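PDB 6BS9: stage III sporulation protein AB, which is needed for spore formation in Bacillus subtilis and probably acts as part of a secretion-like transport apparatus assembled during sporulation. Local coordinates for residues A[64-73]-A[86-97]. Numbering follows the deposited sequence.
Sequences AKTAWEQSLK and YEVLKQFGETLG
The W68 indole packs against G93 and takes the edge of F92 on one face. This edge-to-face pair has its planes at 73°, and F92 CD2 sits 3.7 Å from W68 CE2. With CG anti to the backbone N (chi1 -177°), the indole turns toward the 86-97 segment and sets its NE1 at the backbone O of L89, to which it donates at 2.9 Å. That bond is bent and comes from above the carbonyl plane; the helical N-H of G93 grips the same oxygen from the opposite face. G93 CA comes within 3.4 Å of W68 CD1, where a CB would collide with the indole. A phenylalanine here, having no ring N-H, would probably leave L89 O with G93 N alone of these two donors and the ring less fixed against F92. One turn on, L72 crosses Y86 obliquely, CD2 to CE1 3.8 Å, and meets L89 CB with CD1 at about a right angle, while at the other end A64 and L96 meet through their CB atoms. Along the flank, K65 bends at its last torsion, and its NZ makes a weak hydrogen bond within its salt bridge to E69 OE1. A longer salt bridge joins K65 NZ to E94 OE2 at 3.6 Å, probably easing the repulsion between the two carboxylates. L17 of helix 2-26 touches both W68 and F92. The antiparallel pair, axes 8.0 Å apart at 160°, forms a helical hairpin within the all-helical portion of SpoIIIAB that makes up this chain.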
loop_
_atom_site.group_PDB
_atom_site.type_symbol
_atom_site.label_atom_id
_atom_site.label_comp_id
_atom_site.label_asym_id
_atom_site.label_seq_id
_atom_site.Cartn_x
_atom_site.Cartn_y
_atom_site.Cartn_z
ATOM N N ALA A 64 -2.668 13.214 3.733
ATOM C CA ALA A 64 -2.262 11.814 3.678
ATOM C C ALA A 64 -2.107 11.353 2.233
ATOM O O ALA A 64 -1.184 10.636 1.903
ATOM C CB ALA A 64 -3.256 10.951 4.431
ATOM N N LYS A 65 -2.989 11.849 1.371
ATOM C CA LYS A 65 -2.940 11.567 -0.044
ATOM C C LYS A 65 -1.635 12.004 -0.647
ATOM O O LYS A 65 -1.032 11.253 -1.417
ATOM C CB LYS A 65 -4.120 12.232 -0.732
ATOM C CG LYS A 65 -4.124 12.245 -2.249
ATOM C CD LYS A 65 -5.208 13.205 -2.732
ATOM C CE LYS A 65 -5.355 13.200 -4.242
ATOM N NZ LYS A 65 -4.072 13.577 -4.918
ATOM N N THR A 66 -1.207 13.223 -0.345
ATOM C CA THR A 66 -0.007 13.735 -0.946
ATOM C C THR A 66 1.187 12.939 -0.378
ATOM O O THR A 66 2.084 12.539 -1.138
ATOM C CB THR A 66 0.136 15.246 -0.652
ATOM O OG1 THR A 66 -0.951 15.952 -1.252
ATOM C CG2 THR A 66 1.465 15.828 -1.151
ATOM N N ALA A 67 1.186 12.706 0.927
ATOM C CA ALA A 67 2.270 11.942 1.573
ATOM C C ALA A 67 2.409 10.546 1.019
ATOM O O ALA A 67 3.544 10.067 0.792
ATOM C CB ALA A 67 2.063 11.851 3.073
ATOM N N TRP A 68 1.276 9.921 0.743
ATOM C CA TRP A 68 1.294 8.620 0.112
ATOM C C TRP A 68 1.894 8.612 -1.319
ATOM O O TRP A 68 2.780 7.787 -1.633
ATOM C CB TRP A 68 -0.092 8.033 0.063
ATOM C CG TRP A 68 -0.074 6.724 -0.505
ATOM C CD1 TRP A 68 -0.336 6.372 -1.813
ATOM C CD2 TRP A 68 0.295 5.510 0.152
ATOM N NE1 TRP A 68 -0.249 4.989 -1.974
ATOM C CE2 TRP A 68 0.164 4.449 -0.794
ATOM C CE3 TRP A 68 0.713 5.188 1.461
ATOM C CZ2 TRP A 68 0.479 3.140 -0.465
ATOM C CZ3 TRP A 68 0.985 3.863 1.788
ATOM C CH2 TRP A 68 0.850 2.878 0.856
ATOM N N GLU A 69 1.429 9.531 -2.146
ATOM C CA GLU A 69 1.915 9.651 -3.526
ATOM C C GLU A 69 3.410 9.863 -3.567
ATOM O O GLU A 69 4.108 9.195 -4.326
ATOM C CB GLU A 69 1.249 10.791 -4.308
ATOM C CG GLU A 69 0.325 10.282 -5.382
ATOM C CD GLU A 69 -1.118 10.174 -4.965
ATOM O OE1 GLU A 69 -1.721 11.269 -4.874
ATOM O OE2 GLU A 69 -1.619 9.015 -4.819
ATOM N N GLN A 70 3.894 10.770 -2.734
ATOM C CA GLN A 70 5.324 11.068 -2.643
ATOM C C GLN A 70 6.118 9.832 -2.199
ATOM O O GLN A 70 7.132 9.518 -2.766
ATOM C CB GLN A 70 5.543 12.254 -1.697
ATOM C CG GLN A 70 6.529 13.300 -2.192
ATOM C CD GLN A 70 6.611 14.545 -1.292
ATOM O OE1 GLN A 70 7.694 14.884 -0.774
ATOM N NE2 GLN A 70 5.463 15.240 -1.098
ATOM N N SER A 71 5.623 9.101 -1.206
ATOM C CA SER A 71 6.335 7.939 -0.730
ATOM C C SER A 71 6.351 6.842 -1.748
ATOM O O SER A 71 7.354 6.174 -1.979
ATOM C CB SER A 71 5.715 7.427 0.576
ATOM O OG SER A 71 5.509 8.473 1.501
ATOM N N LEU A 72 5.242 6.700 -2.403
ATOM C CA LEU A 72 5.155 5.736 -3.470
ATOM C C LEU A 72 6.192 5.941 -4.610
ATOM O O LEU A 72 6.824 4.973 -5.078
ATOM C CB LEU A 72 3.711 5.730 -3.998
ATOM C CG LEU A 72 3.362 4.752 -5.105
ATOM C CD1 LEU A 72 3.548 3.315 -4.614
ATOM C CD2 LEU A 72 1.923 5.025 -5.560
ATOM N N LYS A 73 6.313 7.169 -5.090
ATOM C CA LYS A 73 7.267 7.510 -6.177
ATOM C C LYS A 73 8.694 7.314 -5.737
ATOM O O LYS A 73 9.555 6.833 -6.479
ATOM C CB LYS A 73 7.062 8.953 -6.667
ATOM C CG LYS A 73 5.722 9.168 -7.410
ATOM C CD LYS A 73 5.673 10.439 -8.267
ATOM C CE LYS A 73 4.857 11.632 -7.734
ATOM N NZ LYS A 73 3.595 11.932 -8.485
ATOM N N TYR A 86 1.166 -0.148 -9.505
ATOM C CA TYR A 86 1.430 1.286 -9.277
ATOM C C TYR A 86 0.111 2.039 -9.302
ATOM O O TYR A 86 -0.158 2.861 -8.416
ATOM C CB TYR A 86 2.383 1.920 -10.332
ATOM C CG TYR A 86 2.559 3.435 -10.133
ATOM C CD1 TYR A 86 3.424 3.940 -9.151
ATOM C CD2 TYR A 86 1.850 4.358 -10.916
ATOM C CE1 TYR A 86 3.584 5.301 -8.966
ATOM C CE2 TYR A 86 1.996 5.735 -10.722
ATOM C CZ TYR A 86 2.837 6.193 -9.727
ATOM O OH TYR A 86 2.991 7.546 -9.514
ATOM N N GLU A 87 -0.704 1.753 -10.314
ATOM C CA GLU A 87 -1.959 2.460 -10.481
ATOM C C GLU A 87 -2.915 2.144 -9.324
ATOM O O GLU A 87 -3.570 3.019 -8.813
ATOM C CB GLU A 87 -2.607 2.136 -11.856
ATOM C CG GLU A 87 -1.884 2.777 -13.068
ATOM C CD GLU A 87 -1.803 4.305 -13.020
ATOM O OE1 GLU A 87 -2.814 4.969 -12.565
ATOM O OE2 GLU A 87 -0.718 4.850 -13.412
ATOM N N VAL A 88 -2.955 0.893 -8.909
ATOM C CA VAL A 88 -3.737 0.552 -7.774
ATOM C C VAL A 88 -3.263 1.283 -6.537
ATOM O O VAL A 88 -4.079 1.850 -5.801
ATOM C CB VAL A 88 -3.778 -0.977 -7.538
ATOM C CG1 VAL A 88 -4.453 -1.301 -6.213
ATOM C CG2 VAL A 88 -4.521 -1.665 -8.686
ATOM N N LEU A 89 -1.951 1.296 -6.295
ATOM C CA LEU A 89 -1.416 2.004 -5.140
ATOM C C LEU A 89 -1.643 3.521 -5.193
ATOM O O LEU A 89 -1.916 4.148 -4.170
ATOM C CB LEU A 89 0.038 1.628 -4.939
ATOM C CG LEU A 89 0.221 0.154 -4.539
ATOM C CD1 LEU A 89 1.638 -0.278 -4.635
ATOM C CD2 LEU A 89 -0.304 -0.139 -3.118
ATOM N N LYS A 90 -1.588 4.092 -6.378
ATOM C CA LYS A 90 -1.927 5.496 -6.588
ATOM C C LYS A 90 -3.381 5.743 -6.278
ATOM O O LYS A 90 -3.691 6.710 -5.597
ATOM C CB LYS A 90 -1.606 5.916 -8.036
ATOM C CG LYS A 90 -1.722 7.416 -8.303
ATOM C CD LYS A 90 -1.366 7.785 -9.753
ATOM C CE LYS A 90 -1.289 9.309 -9.961
ATOM N NZ LYS A 90 -0.405 9.723 -11.108
ATOM N N GLN A 91 -4.278 4.893 -6.778
ATOM C CA GLN A 91 -5.730 5.003 -6.437
ATOM C C GLN A 91 -5.978 4.877 -4.932
ATOM O O GLN A 91 -6.828 5.571 -4.388
ATOM C CB GLN A 91 -6.769 4.202 -7.318
ATOM C CG GLN A 91 -6.476 2.839 -7.932
ATOM C CD GLN A 91 -7.771 1.998 -8.217
ATOM O OE1 GLN A 91 -7.828 0.822 -7.902
ATOM N NE2 GLN A 91 -8.794 2.626 -8.788
ATOM N N PHE A 92 -5.192 4.059 -4.245
ATOM C CA PHE A 92 -5.273 4.028 -2.793
ATOM C C PHE A 92 -4.935 5.406 -2.170
ATOM O O PHE A 92 -5.624 5.865 -1.273
ATOM C CB PHE A 92 -4.421 2.897 -2.178
ATOM C CG PHE A 92 -4.364 2.922 -0.676
ATOM C CD1 PHE A 92 -5.388 2.460 0.059
ATOM C CD2 PHE A 92 -3.275 3.431 -0.008
ATOM C CE1 PHE A 92 -5.339 2.458 1.467
ATOM C CE2 PHE A 92 -3.238 3.489 1.361
ATOM C CZ PHE A 92 -4.271 2.996 2.114
ATOM N N GLY A 93 -3.871 6.061 -2.628
ATOM C CA GLY A 93 -3.592 7.427 -2.175
ATOM C C GLY A 93 -4.751 8.394 -2.391
ATOM O O GLY A 93 -5.122 9.110 -1.482
ATOM N N GLU A 94 -5.308 8.401 -3.592
ATOM C CA GLU A 94 -6.425 9.266 -3.988
ATOM C C GLU A 94 -7.589 9.019 -3.037
ATOM O O GLU A 94 -8.179 9.956 -2.481
ATOM C CB GLU A 94 -6.787 9.004 -5.478
ATOM C CG GLU A 94 -5.571 9.021 -6.462
ATOM C CD GLU A 94 -5.385 10.184 -7.453
ATOM O OE1 GLU A 94 -4.770 9.904 -8.548
ATOM O OE2 GLU A 94 -5.758 11.359 -7.150
ATOM N N THR A 95 -7.778 7.762 -2.661
ATOM C CA THR A 95 -8.742 7.387 -1.672
ATOM C C THR A 95 -8.614 8.010 -0.301
ATOM O O THR A 95 -9.589 8.122 0.463
ATOM C CB THR A 95 -8.700 5.828 -1.539
ATOM O OG1 THR A 95 -9.214 5.233 -2.728
ATOM C CG2 THR A 95 -9.462 5.284 -0.353
ATOM N N LEU A 96 -7.406 8.332 0.114
ATOM C CA LEU A 96 -7.210 8.921 1.456
ATOM C C LEU A 96 -7.821 10.295 1.563
ATOM O O LEU A 96 -7.955 10.839 2.670
ATOM C CB LEU A 96 -5.694 8.930 1.811
ATOM C CG LEU A 96 -5.077 7.523 1.788
ATOM C CD1 LEU A 96 -3.580 7.538 1.892
ATOM C CD2 LEU A 96 -5.647 6.662 2.869
ATOM N N GLY A 97 -7.982 10.912 0.402
ATOM C CA GLY A 97 -8.589 12.217 0.295
ATOM C C GLY A 97 -10.060 12.264 0.034
ATOM O O GLY A 97 -10.588 13.340 -0.155
#